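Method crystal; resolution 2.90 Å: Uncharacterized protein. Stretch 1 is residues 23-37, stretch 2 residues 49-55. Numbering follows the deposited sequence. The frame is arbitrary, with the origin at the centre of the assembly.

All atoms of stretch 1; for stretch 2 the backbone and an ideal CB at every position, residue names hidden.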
# COMPACT_ATOMS: atom_id res chain seq x y z
N SER C 23 -6.01 17.07 -9.27
CA SER C 23 -6.48 17.95 -10.28
C SER C 23 -7.24 17.20 -11.38
O SER C 23 -8.11 17.78 -12.03
CB SER C 23 -5.28 18.73 -10.77
OG SER C 23 -5.21 18.76 -12.18
N LEU C 24 -6.95 15.92 -11.59
CA LEU C 24 -7.76 15.07 -12.50
C LEU C 24 -8.47 13.96 -11.74
O LEU C 24 -7.89 13.39 -10.80
CB LEU C 24 -6.88 14.37 -13.52
CG LEU C 24 -6.06 15.15 -14.51
CD1 LEU C 24 -5.31 14.14 -15.41
CD2 LEU C 24 -6.96 16.08 -15.28
N PRO C 25 -9.70 13.60 -12.14
CA PRO C 25 -10.32 12.47 -11.48
C PRO C 25 -9.58 11.18 -11.79
O PRO C 25 -8.89 11.11 -12.77
CB PRO C 25 -11.71 12.43 -12.09
CG PRO C 25 -11.59 13.15 -13.38
CD PRO C 25 -10.57 14.20 -13.15
N SER C 26 -9.72 10.17 -10.95
CA SER C 26 -9.14 8.85 -11.19
C SER C 26 -9.36 8.19 -12.55
O SER C 26 -8.46 7.56 -13.09
CB SER C 26 -9.70 7.92 -10.17
OG SER C 26 -8.82 7.95 -9.09
N GLY C 27 -10.56 8.31 -13.07
CA GLY C 27 -10.92 7.60 -14.26
C GLY C 27 -10.17 8.17 -15.42
O GLY C 27 -10.04 7.53 -16.46
N LEU C 28 -9.65 9.38 -15.25
CA LEU C 28 -8.91 10.01 -16.33
C LEU C 28 -7.43 9.68 -16.27
O LEU C 28 -6.78 9.48 -17.30
CB LEU C 28 -9.14 11.51 -16.30
CG LEU C 28 -10.04 11.94 -17.45
CD1 LEU C 28 -10.92 13.10 -17.05
CD2 LEU C 28 -9.18 12.29 -18.67
N ILE C 29 -6.90 9.65 -15.05
CA ILE C 29 -5.56 9.20 -14.86
C ILE C 29 -5.48 7.76 -15.42
O ILE C 29 -4.64 7.49 -16.28
CB ILE C 29 -5.19 9.23 -13.39
CG1 ILE C 29 -5.25 10.67 -12.84
CG2 ILE C 29 -3.82 8.60 -13.19
CD1 ILE C 29 -4.74 10.87 -11.38
N ASP C 30 -6.38 6.87 -15.00
CA ASP C 30 -6.33 5.51 -15.49
C ASP C 30 -6.40 5.47 -17.01
O ASP C 30 -5.68 4.68 -17.66
CB ASP C 30 -7.45 4.66 -14.91
CG ASP C 30 -7.27 4.38 -13.41
OD1 ASP C 30 -6.20 4.79 -12.85
OD2 ASP C 30 -8.20 3.79 -12.78
N SER C 31 -7.26 6.31 -17.59
CA SER C 31 -7.26 6.51 -19.04
C SER C 31 -5.89 6.73 -19.64
O SER C 31 -5.60 6.15 -20.68
CB SER C 31 -8.12 7.69 -19.42
OG SER C 31 -9.42 7.23 -19.61
N ILE C 32 -5.05 7.58 -19.04
CA ILE C 32 -3.75 7.77 -19.64
C ILE C 32 -3.03 6.43 -19.66
O ILE C 32 -2.55 6.00 -20.71
CB ILE C 32 -2.90 8.77 -18.92
CG1 ILE C 32 -3.61 10.13 -18.77
CG2 ILE C 32 -1.59 8.92 -19.63
CD1 ILE C 32 -4.06 10.73 -20.03
N TRP C 33 -2.98 5.75 -18.53
CA TRP C 33 -2.34 4.46 -18.50
C TRP C 33 -2.98 3.54 -19.52
O TRP C 33 -2.26 2.88 -20.27
CB TRP C 33 -2.35 3.81 -17.13
CG TRP C 33 -1.62 4.58 -16.04
CD1 TRP C 33 -2.16 5.05 -14.88
CD2 TRP C 33 -0.24 4.97 -16.01
NE1 TRP C 33 -1.22 5.70 -14.13
CE2 TRP C 33 -0.03 5.67 -14.80
CE3 TRP C 33 0.84 4.80 -16.88
CZ2 TRP C 33 1.22 6.19 -14.43
CZ3 TRP C 33 2.07 5.32 -16.51
CH2 TRP C 33 2.25 6.01 -15.30
N LEU C 34 -4.30 3.49 -19.60
CA LEU C 34 -4.89 2.57 -20.56
C LEU C 34 -4.56 2.92 -21.99
O LEU C 34 -4.31 2.04 -22.81
CB LEU C 34 -6.38 2.42 -20.36
CG LEU C 34 -6.84 1.48 -19.24
CD1 LEU C 34 -5.69 0.61 -18.58
CD2 LEU C 34 -7.54 2.31 -18.18
N ILE C 35 -4.51 4.21 -22.30
CA ILE C 35 -4.10 4.59 -23.63
C ILE C 35 -2.72 4.02 -23.92
O ILE C 35 -2.52 3.40 -24.95
CB ILE C 35 -4.08 6.10 -23.82
CG1 ILE C 35 -5.52 6.61 -23.89
CG2 ILE C 35 -3.27 6.49 -25.06
CD1 ILE C 35 -5.64 8.13 -23.75
N ILE C 36 -1.77 4.20 -23.01
CA ILE C 36 -0.47 3.61 -23.17
C ILE C 36 -0.63 2.10 -23.37
O ILE C 36 -0.11 1.55 -24.31
CB ILE C 36 0.38 3.87 -21.95
CG1 ILE C 36 0.49 5.37 -21.73
CG2 ILE C 36 1.72 3.24 -22.14
CD1 ILE C 36 1.31 5.76 -20.56
N ASP C 37 -1.38 1.44 -22.50
CA ASP C 37 -1.43 -0.01 -22.59
C ASP C 37 -2.18 -0.58 -23.77
O ASP C 37 -1.84 -1.65 -24.25
CB ASP C 37 -1.99 -0.60 -21.31
CG ASP C 37 -0.96 -0.65 -20.19
OD1 ASP C 37 0.22 -1.02 -20.49
OD2 ASP C 37 -1.32 -0.32 -19.02
N UNK C 49 9.61 9.37 -22.26
CA UNK C 49 8.77 10.48 -21.84
C UNK C 49 7.72 10.81 -22.88
O UNK C 49 8.03 10.90 -24.07
CB UNK C 49 9.63 11.72 -21.55
N UNK C 50 6.48 10.96 -22.43
CA UNK C 50 5.31 10.95 -23.30
C UNK C 50 4.45 12.16 -23.04
O UNK C 50 4.08 12.42 -21.89
CB UNK C 50 4.49 9.67 -23.10
N UNK C 51 4.12 12.92 -24.10
CA UNK C 51 3.31 14.13 -23.96
C UNK C 51 1.85 13.76 -24.19
O UNK C 51 1.52 13.05 -25.15
CB UNK C 51 3.76 15.22 -24.94
N UNK C 52 0.96 14.23 -23.34
CA UNK C 52 -0.46 14.14 -23.64
C UNK C 52 -1.15 15.48 -23.51
O UNK C 52 -1.17 16.03 -22.43
CB UNK C 52 -1.13 13.12 -22.72
N UNK C 53 -1.70 16.01 -24.60
CA UNK C 53 -2.56 17.17 -24.47
C UNK C 53 -4.01 16.74 -24.27
O UNK C 53 -4.51 15.86 -24.99
CB UNK C 53 -2.43 18.07 -25.70
N UNK C 54 -4.67 17.35 -23.27
CA UNK C 54 -6.07 17.10 -22.92
C UNK C 54 -6.95 18.19 -23.56
O UNK C 54 -6.86 19.35 -23.19
CB UNK C 54 -6.26 17.07 -21.40
N UNK C 55 -7.78 17.88 -24.54
CA UNK C 55 -8.47 18.95 -25.25
C UNK C 55 -9.97 18.84 -25.09
O UNK C 55 -10.47 17.73 -24.85
CB UNK C 55 -8.10 18.93 -26.73

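Stretch 2 is a strand that runs past helix 26-37. The axes come within 11.3 Å, and their N-to-C directions make an angle of 129°. The nearest CA pairs are Leu28 with 54, Ile32 with 52 and Ile36 with 50. No hydrogen bond joins the two stretches; the closest contacts are all between apolar side chains.

Position 49 has extended backbone angles (-136/132). Its CA-to-CB bond is out of reach of the helix, and nothing of stretch 1 lies within 5.5 Å of the ideal CB. Stretch 1 sets no preference here; many side chains would suit. The residue is Leu49, with chi1 t, and it makes no contact with the helix.

Position 50 points toward the helix. Its backbone is again extended, and the CA of position 50 lies 9.3 Å from Ile36 CA. Nothing of stretch 1 lies within 5.5 Å of the ideal CB, so a small side chain would not reach it. Stretch 1 offers the CD1 methyl of Ile36. A medium or long apolar side chain, such as leucine, isoleucine or methionine, would suit. The residue is Leu50. Leu50 CD2 lies 4.1 Å from Ile36 CD1, a methyl-to-methyl contact. Chi1 is -95°, between wells.

Position 51 is out of reach, as the strand's alternation would predict. A polar or an apolar residue could stand here. The residue is His51, with chi1 m, and stretch 1 gives it no partner.

Position 52 is the closest approach of the strand in the register, its CA nearest that of Ile32. It points toward the helix, and the ideal CB of position 52 is 4.6 Å from Ile32 CD1. Ile32, Ile35 and Ile36 offer an apolar surface with no charge. A large apolar side chain would use it well: phenylalanine, leucine or methionine could all be considered. The residue is Phe52, with chi1 m. Ile32 CG2 lies over one face of the Phe52 ring, 3.9 Å from its centroid and 22° off the normal, a CH-pi contact. Ile32 CG2 is also 3.6 Å from Phe52 CE2. Two more isoleucines approach the ring obliquely. Ile36 CG1 is 4.0 Å from Phe52 CZ, and Ile35 CG2 is 4.3 Å from Phe52 CE1. One ring thus meets three helix residues.

Position 53 is out of reach, and nothing of stretch 1 lies within 5.5 Å of its ideal CB. As far as stretch 1 goes, polar, charged and apolar residues would all do. The residue is Asp53, with chi1 m, and it does not contact stretch 1.

Position 54 points toward stretch 1 again. The gap is wide: the ideal CB has nothing of stretch 1 within 5.5 Å. Leu24 and Leu28 offer methyl groups, so a branched or long apolar side chain would suit. The residue is Leu54. Leu54 CD1 lies 4.1 Å from Leu28 CD2 and 4.5 Å from Leu24 CD2, so it reaches both the helix and the loop before it.

Position 55 is out of reach, and stretch 1 leaves the choice free. The residue is Leu55, which makes no contact here.

Stretch 2 (49-55) LLHFDLL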
# COMPACT_ATOMS: atom_id res chain seq x y z
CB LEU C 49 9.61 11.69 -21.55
CG LEU C 49 8.79 12.94 -21.26
CD1 LEU C 49 8.36 12.99 -19.82
CD2 LEU C 49 9.73 14.08 -21.57
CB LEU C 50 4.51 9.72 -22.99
CG LEU C 50 4.74 8.48 -23.83
CD1 LEU C 50 6.15 8.19 -24.16
CD2 LEU C 50 4.14 7.32 -23.12
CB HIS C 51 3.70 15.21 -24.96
CG HIS C 51 5.16 15.63 -24.91
ND1 HIS C 51 6.21 14.73 -24.80
CD2 HIS C 51 5.74 16.85 -25.04
CE1 HIS C 51 7.36 15.38 -24.84
NE2 HIS C 51 7.11 16.66 -24.98
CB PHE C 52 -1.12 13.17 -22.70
CG PHE C 52 -0.59 11.77 -22.81
CD1 PHE C 52 -1.10 10.90 -23.75
CD2 PHE C 52 0.39 11.31 -21.93
CE1 PHE C 52 -0.62 9.61 -23.83
CE2 PHE C 52 0.86 10.05 -22.03
CZ PHE C 52 0.36 9.19 -22.97
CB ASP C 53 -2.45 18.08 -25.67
CG ASP C 53 -1.04 18.61 -25.87
OD1 ASP C 53 -0.41 18.31 -26.95
OD2 ASP C 53 -0.56 19.32 -24.95
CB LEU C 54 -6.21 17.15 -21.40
CG LEU C 54 -5.58 16.13 -20.42
CD1 LEU C 54 -6.63 15.36 -19.70
CD2 LEU C 54 -4.54 15.15 -20.98
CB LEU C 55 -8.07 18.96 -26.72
CG LEU C 55 -6.56 18.91 -27.02
CD1 LEU C 55 -6.34 18.47 -28.45
CD2 LEU C 55 -5.87 20.24 -26.75
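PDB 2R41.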